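PDB 5GWA: beta-lactamase from Serratia marcescens, which probably hydrolyses the beta-lactam ring of antibiotics to a substituted beta-amino acid, as a class A extended-spectrum beta-lactamase, and is captured here with the inhibitor avibactam. Local coordinates for residues K200-L205 / K262-I267; K19-V24 / H41-Q46; P81-P86 / D112-D117. All blocks are in the same frame, centred on the assembly; numbering follows the deposited sequence.

Interaction 1 of 3, residues K200-L205 / K262-I267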
loop_
_atom_site.group_PDB
_atom_site.type_symbol
_atom_site.label_atom_id
_atom_site.label_comp_id
_atom_site.label_asym_id
_atom_site.label_seq_id
_atom_site.Cartn_x
_atom_site.Cartn_y
_atom_site.Cartn_z
ATOM N N LYS A 200 18.216 -1.180 2.229
ATOM C CA LYS A 200 19.256 -0.156 2.035
ATOM C C LYS A 200 19.211 0.953 3.083
ATOM O O LYS A 200 19.843 1.979 2.904
ATOM C CB LYS A 200 19.183 0.432 0.618
ATOM C CG LYS A 200 19.240 -0.640 -0.472
ATOM C CD LYS A 200 20.449 -1.549 -0.318
ATOM C CE LYS A 200 21.148 -1.802 -1.647
ATOM N NZ LYS A 200 20.454 -2.864 -2.421
ATOM N N ARG A 201 18.694 0.610 4.272
ATOM C CA ARG A 201 18.692 1.530 5.417
ATOM C C ARG A 201 19.764 1.112 6.401
ATOM O O ARG A 201 20.921 1.147 6.044
ATOM C CB ARG A 201 17.268 1.667 5.987
ATOM C CG ARG A 201 16.287 2.215 4.963
ATOM C CD ARG A 201 14.910 2.522 5.515
ATOM N NE ARG A 201 13.980 2.893 4.450
ATOM C CZ ARG A 201 12.756 3.376 4.649
ATOM N NH1 ARG A 201 12.282 3.549 5.869
ATOM N NH2 ARG A 201 11.989 3.638 3.624
ATOM N N LEU A 202 19.449 0.704 7.638
ATOM C CA LEU A 202 20.500 0.306 8.543
ATOM C C LEU A 202 21.461 -0.703 7.945
ATOM O O LEU A 202 22.663 -0.616 8.170
ATOM C CB LEU A 202 19.976 -0.241 9.876
ATOM C CG LEU A 202 19.248 0.762 10.787
ATOM C CD1 LEU A 202 18.559 0.065 11.911
ATOM C CD2 LEU A 202 20.209 1.822 11.351
ATOM N N LYS A 203 20.931 -1.705 7.246
ATOM C CA LYS A 203 21.705 -2.785 6.637
ATOM C C LYS A 203 22.525 -2.359 5.410
ATOM O O LYS A 203 23.353 -3.106 4.931
ATOM C CB LYS A 203 20.751 -3.914 6.232
ATOM C CG LYS A 203 20.160 -4.697 7.413
ATOM C CD LYS A 203 19.037 -5.613 6.961
ATOM C CE LYS A 203 19.546 -6.739 6.081
ATOM N NZ LYS A 203 20.304 -7.736 6.876
ATOM N N GLY A 204 22.273 -1.170 4.869
ATOM C CA GLY A 204 22.648 -0.892 3.487
ATOM C C GLY A 204 24.124 -1.014 3.166
ATOM O O GLY A 204 24.489 -1.433 2.048
ATOM N N LEU A 205 24.955 -0.497 4.059
ATOM C CA LEU A 205 26.402 -0.468 3.829
ATOM C C LEU A 205 27.192 -1.353 4.799
ATOM O O LEU A 205 28.423 -1.274 4.846
ATOM C CB LEU A 205 26.918 0.973 3.844
ATOM C CG LEU A 205 26.323 1.908 2.822
ATOM C CD1 LEU A 205 26.601 3.362 3.138
ATOM C CD2 LEU A 205 26.822 1.566 1.421
ATOM N N LYS A 262 20.051 6.594 2.250
ATOM C CA LYS A 262 21.476 6.657 2.346
ATOM C C LYS A 262 21.956 7.326 3.623
ATOM O O LYS A 262 22.924 6.880 4.223
ATOM C CB LYS A 262 22.014 7.399 1.114
ATOM C CG LYS A 262 23.518 7.514 1.045
ATOM C CD LYS A 262 24.170 6.185 0.719
ATOM C CE LYS A 262 24.249 5.950 -0.783
ATOM N NZ LYS A 262 24.685 4.561 -1.115
ATOM N N ILE A 263 21.196 8.312 4.118
ATOM C CA ILE A 263 21.537 8.924 5.402
ATOM C C ILE A 263 21.557 7.886 6.513
ATOM O O ILE A 263 22.500 7.812 7.308
ATOM C CB ILE A 263 20.577 10.060 5.764
ATOM C CG1 ILE A 263 20.864 11.303 4.893
ATOM C CG2 ILE A 263 20.720 10.459 7.225
ATOM C CD1 ILE A 263 19.766 12.318 4.882
ATOM N N ILE A 264 20.538 7.030 6.527
ATOM C CA ILE A 264 20.495 5.968 7.538
ATOM C C ILE A 264 21.658 5.002 7.385
ATOM O O ILE A 264 22.335 4.654 8.368
ATOM C CB ILE A 264 19.161 5.181 7.479
ATOM C CG1 ILE A 264 17.971 6.146 7.638
ATOM C CG2 ILE A 264 19.126 4.102 8.566
ATOM C CD1 ILE A 264 16.609 5.531 7.421
ATOM N N ALA A 265 21.917 4.607 6.139
ATOM C CA ALA A 265 22.924 3.592 5.836
ATOM C C ALA A 265 24.326 4.099 6.211
ATOM O O ALA A 265 25.121 3.394 6.814
ATOM C CB ALA A 265 22.853 3.215 4.353
ATOM N N GLU A 266 24.584 5.371 5.890
ATOM C CA GLU A 266 25.885 5.966 6.128
ATOM C C GLU A 266 26.117 6.221 7.611
ATOM O O GLU A 266 27.179 5.896 8.125
ATOM C CB GLU A 266 26.049 7.260 5.362
ATOM C CG GLU A 266 26.159 7.062 3.861
ATOM C CD GLU A 266 27.554 6.664 3.400
ATOM O OE1 GLU A 266 28.400 6.244 4.220
ATOM O OE2 GLU A 266 27.783 6.760 2.173
ATOM N N ILE A 267 25.090 6.680 8.321
ATOM C CA ILE A 267 25.212 6.887 9.771
ATOM C C ILE A 267 25.461 5.541 10.460
ATOM O O ILE A 267 26.333 5.388 11.311
ATOM C CB ILE A 267 23.994 7.631 10.371
ATOM C CG1 ILE A 267 24.027 9.092 9.943
ATOM C CG2 ILE A 267 23.985 7.537 11.889
ATOM C CD1 ILE A 267 22.775 9.859 10.251
HETATM O O HOH W 1 24.681 0.584 6.687
#
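I264 and A265, neighbours on helix 257-276, press against the R201-G204 type I turn, the tight part of the contact. The O of R201 sits 3.2 Å from the CA of A265, a CA-H...O contact, while also accepting the turn bond from G204 N. CG2 of I264, anti to its own backbone N, reaches the turn backbone, 3.5 Å from L202 N, and meets L202 CD2 at 3.8 Å. The other branch of I264 crosses the arginine chain, its CD1 3.9 Å from R201 CD. Toward solvent L205 rests CD1 against A265 CB (3.9 Å) and over the face of the E266 carboxylate, 3.4 Å from CD; the K262 fringe is loose, its CD 4.4 Å from L205 CD1. One water bridges turn and helix, donating to L202 O and A265 O and accepting from L205 N. R201 runs on extended, past the I264 side chain, to the pocket; its NE bonds E261, one turn back on the same helix, S218, G217 and N231 hold the other nitrogens, and avibactam makes a long, weak ion pair. The arrangement belongs to the alpha/beta domain of class A beta-lactamases, where the C-terminal helix packs beside the loop that supplies an arginine to the pocket.

Interaction 2 of 3, residues K19-V24 / H41-Q46. With NXL ((2S,5R)-1-formyl-5-[(sulfooxy)amino]piperidine-2-carboxamide), chain B.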
loop_
_atom_site.group_PDB
_atom_site.type_symbol
_atom_site.label_atom_id
_atom_site.label_comp_id
_atom_site.label_asym_id
_atom_site.label_seq_id
_atom_site.Cartn_x
_atom_site.Cartn_y
_atom_site.Cartn_z
ATOM N N LYS A 19 19.102 18.242 3.906
ATOM C CA LYS A 19 17.927 19.059 4.161
ATOM C C LYS A 19 16.860 18.209 4.826
ATOM O O LYS A 19 15.795 17.979 4.279
ATOM C CB LYS A 19 17.422 19.714 2.885
ATOM C CG LYS A 19 18.465 20.629 2.257
ATOM C CD LYS A 19 17.852 21.548 1.210
ATOM C CE LYS A 19 18.912 22.461 0.596
ATOM N NZ LYS A 19 18.584 22.871 -0.800
ATOM N N ALA A 20 17.128 17.875 6.083
ATOM C CA ALA A 20 16.245 17.053 6.896
ATOM C C ALA A 20 16.667 17.193 8.337
ATOM O O ALA A 20 17.799 17.563 8.646
ATOM C CB ALA A 20 16.348 15.579 6.496
ATOM N N LYS A 21 15.727 16.893 9.227
ATOM C CA LYS A 21 15.971 16.861 10.668
ATOM C C LYS A 21 16.180 15.400 11.039
ATOM O O LYS A 21 15.216 14.621 11.019
ATOM C CB LYS A 21 14.772 17.423 11.440
ATOM C CG LYS A 21 15.046 17.431 12.941
ATOM C CD LYS A 21 13.841 17.734 13.828
ATOM C CE LYS A 21 13.643 19.223 14.064
ATOM N NZ LYS A 21 14.889 20.009 14.265
ATOM N N VAL A 22 17.397 15.050 11.390
ATOM C CA VAL A 22 17.748 13.629 11.546
ATOM C C VAL A 22 18.062 13.353 13.010
ATOM O O VAL A 22 18.993 13.900 13.581
ATOM C CB VAL A 22 18.922 13.224 10.670
ATOM C CG1 VAL A 22 19.210 11.736 10.813
ATOM C CG2 VAL A 22 18.644 13.575 9.210
ATOM N N GLY A 23 17.286 12.465 13.615
ATOM C CA GLY A 23 17.513 12.050 14.993
ATOM C C GLY A 23 18.223 10.727 15.042
ATOM O O GLY A 23 17.856 9.807 14.310
ATOM N N VAL A 24 19.240 10.641 15.874
ATOM C CA VAL A 24 20.057 9.428 15.963
ATOM C C VAL A 24 20.230 9.029 17.423
ATOM O O VAL A 24 20.562 9.864 18.249
ATOM C CB VAL A 24 21.454 9.635 15.390
ATOM C CG1 VAL A 24 22.244 8.334 15.476
ATOM C CG2 VAL A 24 21.373 10.122 13.959
ATOM N N HIS A 41 14.251 16.300 19.997
ATOM C CA HIS A 41 13.119 16.514 19.142
ATOM C C HIS A 41 12.169 15.337 19.171
ATOM O O HIS A 41 12.537 14.236 19.622
ATOM C CB HIS A 41 13.612 16.819 17.715
ATOM C CG HIS A 41 14.479 18.029 17.634
ATOM N ND1 HIS A 41 13.962 19.305 17.501
ATOM C CD2 HIS A 41 15.817 18.176 17.713
ATOM C CE1 HIS A 41 14.952 20.167 17.409
ATOM N NE2 HIS A 41 16.092 19.504 17.508
ATOM N N HIS A 42 10.956 15.552 18.650
ATOM C CA HIS A 42 9.955 14.498 18.539
ATOM C C HIS A 42 9.833 14.080 17.080
ATOM O O HIS A 42 9.562 14.893 16.211
ATOM C CB HIS A 42 8.616 14.979 19.077
ATOM C CG HIS A 42 8.613 15.128 20.560
ATOM N ND1 HIS A 42 7.495 15.505 21.283
ATOM C CD2 HIS A 42 9.589 14.912 21.463
ATOM C CE1 HIS A 42 7.789 15.495 22.568
ATOM N NE2 HIS A 42 9.046 15.135 22.710
ATOM N N TYR A 43 10.081 12.813 16.809
ATOM C CA TYR A 43 10.098 12.316 15.459
ATOM C C TYR A 43 8.889 11.425 15.221
ATOM O O TYR A 43 8.546 10.620 16.048
ATOM C CB TYR A 43 11.375 11.484 15.300
ATOM C CG TYR A 43 12.623 12.324 15.390
ATOM C CD1 TYR A 43 13.147 12.920 14.268
ATOM C CD2 TYR A 43 13.258 12.532 16.588
ATOM C CE1 TYR A 43 14.224 13.768 14.356
ATOM C CE2 TYR A 43 14.336 13.382 16.702
ATOM C CZ TYR A 43 14.829 13.985 15.573
ATOM O OH TYR A 43 15.926 14.811 15.660
ATOM N N PRO A 44 8.274 11.525 14.048
ATOM C CA PRO A 44 7.169 10.657 13.749
ATOM C C PRO A 44 7.653 9.237 13.501
ATOM O O PRO A 44 8.613 9.026 12.754
ATOM C CB PRO A 44 6.559 11.294 12.501
ATOM C CG PRO A 44 7.686 12.036 11.872
ATOM C CD PRO A 44 8.522 12.529 13.003
ATOM N N MET A 45 7.027 8.295 14.181
ATOM C CA MET A 45 7.500 6.903 14.160
ATOM C C MET A 45 7.144 6.150 12.859
ATOM O O MET A 45 7.879 5.218 12.464
ATOM C CB MET A 45 6.950 6.130 15.357
ATOM C CG MET A 45 7.585 6.528 16.648
ATOM S SD MET A 45 7.150 5.454 18.014
ATOM C CE MET A 45 5.507 6.019 18.400
ATOM N N GLN A 46 5.986 6.470 12.277
ATOM C CA GLN A 46 5.309 5.679 11.235
ATOM C C GLN A 46 5.392 4.209 11.624
ATOM O O GLN A 46 5.149 3.893 12.796
ATOM C CB GLN A 46 5.914 5.959 9.890
ATOM C CG GLN A 46 5.424 7.225 9.246
ATOM C CD GLN A 46 3.987 7.135 8.793
ATOM O OE1 GLN A 46 3.341 6.096 8.901
ATOM N NE2 GLN A 46 3.446 8.277 8.315
HETATM O OAC NXL B . 5.818 3.132 8.005
HETATM C CAN NXL B . 5.106 2.171 7.732
HETATM N N NXL B . 4.428 2.049 6.681
HETATM C CAJ NXL B . 3.867 0.773 6.289
HETATM C CA NXL B . 4.340 3.165 5.749
HETATM C C NXL B . 2.983 3.757 5.587
HETATM O O NXL B . 1.996 3.246 6.084
HETATM N NAA NXL B . 2.920 4.793 4.746
HETATM C CB NXL B . 4.880 2.724 4.413
HETATM C CAH NXL B . 4.335 1.391 3.961
HETATM C CAO NXL B . 4.532 0.310 5.015
HETATM N NAK NXL B . 5.920 -0.132 5.266
HETATM O OAL NXL B . 6.875 0.714 4.941
HETATM S SAR NXL B . 8.204 0.509 5.677
HETATM O OAD NXL B . 8.981 -0.261 4.757
HETATM O OAE NXL B . 8.994 1.666 5.912
HETATM O OAG NXL B . 7.750 0.036 7.172
#
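K21 and G23, on the first strand of the five-stranded antiparallel sheet of the class A beta-lactamase fold, receive the rings of H41 and Y43 from the chain that runs on toward the active site. K21 and H41 form the outer half of the contact. With CG anti to the backbone N (chi1 -178°), the lysine stretches toward the imidazole, then bends at its last two torsions, which lays its end over one ring face. CE stands 3.8 Å from the centroid of the H41 ring, a CH-pi contact, and NZ lies above the same face near the rim, 3.1 Å from CE1 of H41. On the inner side the phenol of Y43 meets the strand backbone. Its edge faces the carbonyl of K21, whose O lies in the ring plane 3.6 Å from Y43 CE1, and CG of K21 flanks the hydroxyl. G23 brings only backbone to the ring, its CA 3.4 Å from Y43 CZ; with no side chain there, the phenol lies directly on the strand.

The second shell fixes both sides. K21 O is hydrogen-bonded to S251 OG, and K21 and G23 pair through their backbones with S251 and Y249 of strand 243-253. V22 points the other way, onto I263 and I267 of helix 257-276. On 41-46, Y43 pairs with T162 in a small three-stranded sheet, and N231 ND2 bonds to P44 O. Past that short strand, Q46 joins the ligand pocket, with its CB 3.4 Å from OAC of avibactam and its NE2 bonded to Q157. Back at the phenol, N38 O hydrogen-bonds the OH of Y43, and this same OH lies 3.3 Å from the CA of G23.

Interaction 3 of 3, residues P81-P86 / D112-D117. With NXL ((2S,5R)-1-formyl-5-[(sulfooxy)amino]piperidine-2-carboxamide), chain B; NXL ((2S,5R)-1-formyl-5-[(sulfooxy)amino]piperidine-2-carboxamide), chain C.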
loop_
_atom_site.group_PDB
_atom_site.type_symbol
_atom_site.label_atom_id
_atom_site.label_comp_id
_atom_site.label_asym_id
_atom_site.label_seq_id
_atom_site.Cartn_x
_atom_site.Cartn_y
_atom_site.Cartn_z
ATOM N N PRO A 81 -8.288 -1.899 1.320
ATOM C CA PRO A 81 -7.505 -1.815 0.073
ATOM C C PRO A 81 -6.481 -0.677 -0.106
ATOM O O PRO A 81 -5.473 -0.902 -0.790
ATOM C CB PRO A 81 -8.586 -1.689 -1.009
ATOM C CG PRO A 81 -9.745 -1.073 -0.292
ATOM C CD PRO A 81 -9.728 -1.725 1.061
ATOM N N ASN A 82 -6.726 0.512 0.432
ATOM C CA ASN A 82 -5.853 1.681 0.168
ATOM C C ASN A 82 -4.768 1.829 1.201
ATOM O O ASN A 82 -4.479 2.934 1.683
ATOM C CB ASN A 82 -6.617 2.993 0.228
ATOM C CG ASN A 82 -7.893 2.945 -0.522
ATOM O OD1 ASN A 82 -7.947 3.368 -1.668
ATOM N ND2 ASN A 82 -8.961 2.525 0.151
ATOM N N THR A 83 -4.050 0.753 1.435
ATOM C CA THR A 83 -2.959 0.827 2.345
ATOM C C THR A 83 -2.000 -0.293 1.988
ATOM O O THR A 83 -2.392 -1.287 1.359
ATOM C CB THR A 83 -3.486 0.673 3.789
ATOM O OG1 THR A 83 -2.482 1.081 4.699
ATOM C CG2 THR A 83 -3.892 -0.754 4.115
ATOM N N TRP A 84 -0.747 -0.130 2.343
ATOM C CA TRP A 84 0.232 -1.180 2.147
ATOM C C TRP A 84 -0.167 -2.440 2.905
ATOM O O TRP A 84 -0.286 -2.413 4.131
ATOM C CB TRP A 84 1.604 -0.691 2.596
ATOM C CG TRP A 84 2.643 -1.778 2.699
ATOM C CD1 TRP A 84 2.961 -2.482 3.828
ATOM C CD2 TRP A 84 3.525 -2.259 1.673
ATOM N NE1 TRP A 84 3.977 -3.364 3.574
ATOM C CE2 TRP A 84 4.343 -3.253 2.251
ATOM C CE3 TRP A 84 3.742 -1.914 0.337
ATOM C CZ2 TRP A 84 5.344 -3.895 1.551
ATOM C CZ3 TRP A 84 4.665 -2.620 -0.381
ATOM C CH2 TRP A 84 5.447 -3.632 0.213
ATOM N N SER A 85 -0.310 -3.559 2.193
ATOM C CA SER A 85 -0.790 -4.776 2.847
ATOM C C SER A 85 -0.514 -6.041 2.047
ATOM O O SER A 85 -1.359 -6.503 1.290
ATOM C CB SER A 85 -2.280 -4.693 3.146
ATOM O OG SER A 85 -2.736 -5.818 3.905
ATOM N N PRO A 86 0.631 -6.654 2.293
ATOM C CA PRO A 86 0.830 -7.989 1.754
ATOM C C PRO A 86 -0.251 -8.991 2.162
ATOM O O PRO A 86 -0.594 -9.867 1.358
ATOM C CB PRO A 86 2.213 -8.369 2.288
ATOM C CG PRO A 86 2.919 -7.040 2.472
ATOM C CD PRO A 86 1.832 -6.109 2.945
ATOM N N ASP A 112 2.902 -4.950 7.289
ATOM C CA ASP A 112 1.499 -4.848 6.919
ATOM C C ASP A 112 0.706 -3.858 7.748
ATOM O O ASP A 112 0.733 -3.895 9.000
ATOM C CB ASP A 112 0.846 -6.222 7.024
ATOM C CG ASP A 112 -0.439 -6.291 6.269
ATOM O OD1 ASP A 112 -1.447 -5.833 6.777
ATOM O OD2 ASP A 112 -0.430 -6.830 5.157
ATOM N N ASN A 113 -0.029 -2.962 7.103
ATOM C CA ASN A 113 -0.822 -1.971 7.851
ATOM C C ASN A 113 -2.129 -2.536 8.372
ATOM O O ASN A 113 -2.601 -2.104 9.431
ATOM C CB ASN A 113 -1.074 -0.739 7.006
ATOM C CG ASN A 113 0.131 0.181 6.936
ATOM O OD1 ASN A 113 0.982 0.172 7.797
ATOM N ND2 ASN A 113 0.160 1.034 5.920
ATOM N N ASN A 114 -2.759 -3.454 7.632
ATOM C CA ASN A 114 -3.992 -4.080 8.109
ATOM C C ASN A 114 -3.717 -4.966 9.311
ATOM O O ASN A 114 -4.471 -4.949 10.291
ATOM C CB ASN A 114 -4.664 -4.856 6.992
ATOM C CG ASN A 114 -5.348 -3.952 5.992
ATOM O OD1 ASN A 114 -6.034 -2.987 6.364
ATOM N ND2 ASN A 114 -5.114 -4.216 4.728
ATOM N N GLY A 115 -2.621 -5.725 9.252
ATOM C CA GLY A 115 -2.232 -6.576 10.383
ATOM C C GLY A 115 -1.986 -5.734 11.626
ATOM O O GLY A 115 -2.412 -6.076 12.759
ATOM N N CYS A 116 -1.368 -4.578 11.447
ATOM C CA CYS A 116 -1.132 -3.640 12.530
ATOM C C CYS A 116 -2.462 -3.270 13.222
ATOM O O CYS A 116 -2.624 -3.409 14.434
ATOM C CB CYS A 116 -0.448 -2.393 11.982
ATOM S SG CYS A 116 -0.263 -1.037 13.149
ATOM N N ASP A 117 -3.433 -2.854 12.443
ATOM C CA ASP A 117 -4.681 -2.398 13.014
ATOM C C ASP A 117 -5.527 -3.525 13.567
ATOM O O ASP A 117 -6.190 -3.331 14.592
ATOM C CB ASP A 117 -5.441 -1.512 12.022
ATOM C CG ASP A 117 -4.776 -0.155 11.817
ATOM O OD1 ASP A 117 -3.712 0.172 12.418
ATOM O OD2 ASP A 117 -5.334 0.614 11.021
HETATM O OAC NXL B . 5.818 3.132 8.005
HETATM C CAN NXL B . 5.106 2.171 7.732
HETATM N N NXL B . 4.428 2.049 6.681
HETATM C CAJ NXL B . 3.867 0.773 6.289
HETATM C CA NXL B . 4.340 3.165 5.749
HETATM C C NXL B . 2.983 3.757 5.587
HETATM O O NXL B . 1.996 3.246 6.084
HETATM N NAA NXL B . 2.920 4.793 4.746
HETATM C CB NXL B . 4.880 2.724 4.413
HETATM C CAH NXL B . 4.335 1.391 3.961
HETATM C CAO NXL B . 4.532 0.310 5.015
HETATM N NAK NXL B . 5.920 -0.132 5.266
HETATM O OAL NXL B . 6.875 0.714 4.941
HETATM S SAR NXL B . 8.204 0.509 5.677
HETATM O OAD NXL B . 8.981 -0.261 4.757
HETATM O OAE NXL B . 8.994 1.666 5.912
HETATM O OAG NXL B . 7.750 0.036 7.172
HETATM O OAC NXL C . -7.304 2.445 -6.958
HETATM C CAN NXL C . -6.196 1.919 -6.964
HETATM N N NXL C . -5.450 1.790 -5.961
HETATM C CAJ NXL C . -4.312 0.897 -5.976
HETATM C CA NXL C . -5.828 2.418 -4.701
HETATM C C NXL C . -4.915 3.495 -4.225
HETATM O O NXL C . -3.854 3.726 -4.775
HETATM N NAA NXL C . -5.283 4.077 -3.081
HETATM C CB NXL C . -5.965 1.349 -3.648
HETATM C CAH NXL C . -4.807 0.380 -3.629
HETATM C CAO NXL C . -4.553 -0.230 -5.000
HETATM N NAK NXL C . -5.573 -1.171 -5.511
HETATM O OAL NXL C . -6.784 -1.058 -5.006
HETATM S SAR NXL C . -7.910 -1.614 -5.884
HETATM O OAD NXL C . -8.133 -2.922 -5.355
HETATM O OAE NXL C . -9.177 -0.979 -5.783
HETATM O OAG NXL C . -7.421 -1.270 -7.404
#
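The SDN motif, S111-D112-N113, which leads into helix 113-123, and the loop bearing W84 form one side of the avibactam pocket. At its centre N113 N donates to W84 O (3.0 Å, 164°), while the N113 side chain uses both hydrogens of ND2: one goes to T83 OG1 at 2.9 Å, nearly in the amide plane, the other to the carboxamide O of avibactam (chain B), also at 2.9 Å. K50 NZ bonds to OD1 of N113, so the amide is gripped from both ends and its rotation fixed. W84, with CG anti to its backbone N (chi1 168°), turns a ring face to avibactam, CD1 being 3.4 Å from CAO; its NE1 bonds to H110 O. Deeper in, S85 OG donates to D112 OD2 (2.8 Å), on the syn side of the carboxylate, and accepts from N114 ND2 at 3.0 Å. D112 also caps its own helix, OD1 taking G115 N at 2.7 Å, and OD2 takes L87 N, while S85 caps the helix of P86 through K88 N. The N-cap residues of two helices thus bond to each other. This is typical of the class A beta-lactamase active site, where SDN faces a loop with an aromatic residue over the ligand.

How the interactions relate
From the N terminus, interaction 2 comes first: 19-24 opens the first strand and 41-46 returns to it, closing a loop that holds the rest of that strand and strand 34-37. Interaction 3 follows, closing the 25 residues between 81-86 and 112-117 within the helical part. Interaction 1 closes last, spanning strands 212-218, 227-237 and 243-253 before helix 257-276. All three are in series; none nests or crosses. Interactions 1 and 2 touch where helix 257-276 lies on the first strand, I267 also reaching V24. Interactions 2 and 3 do not touch but share one avibactam. Interactions 1 and 3 both reach the second subunit.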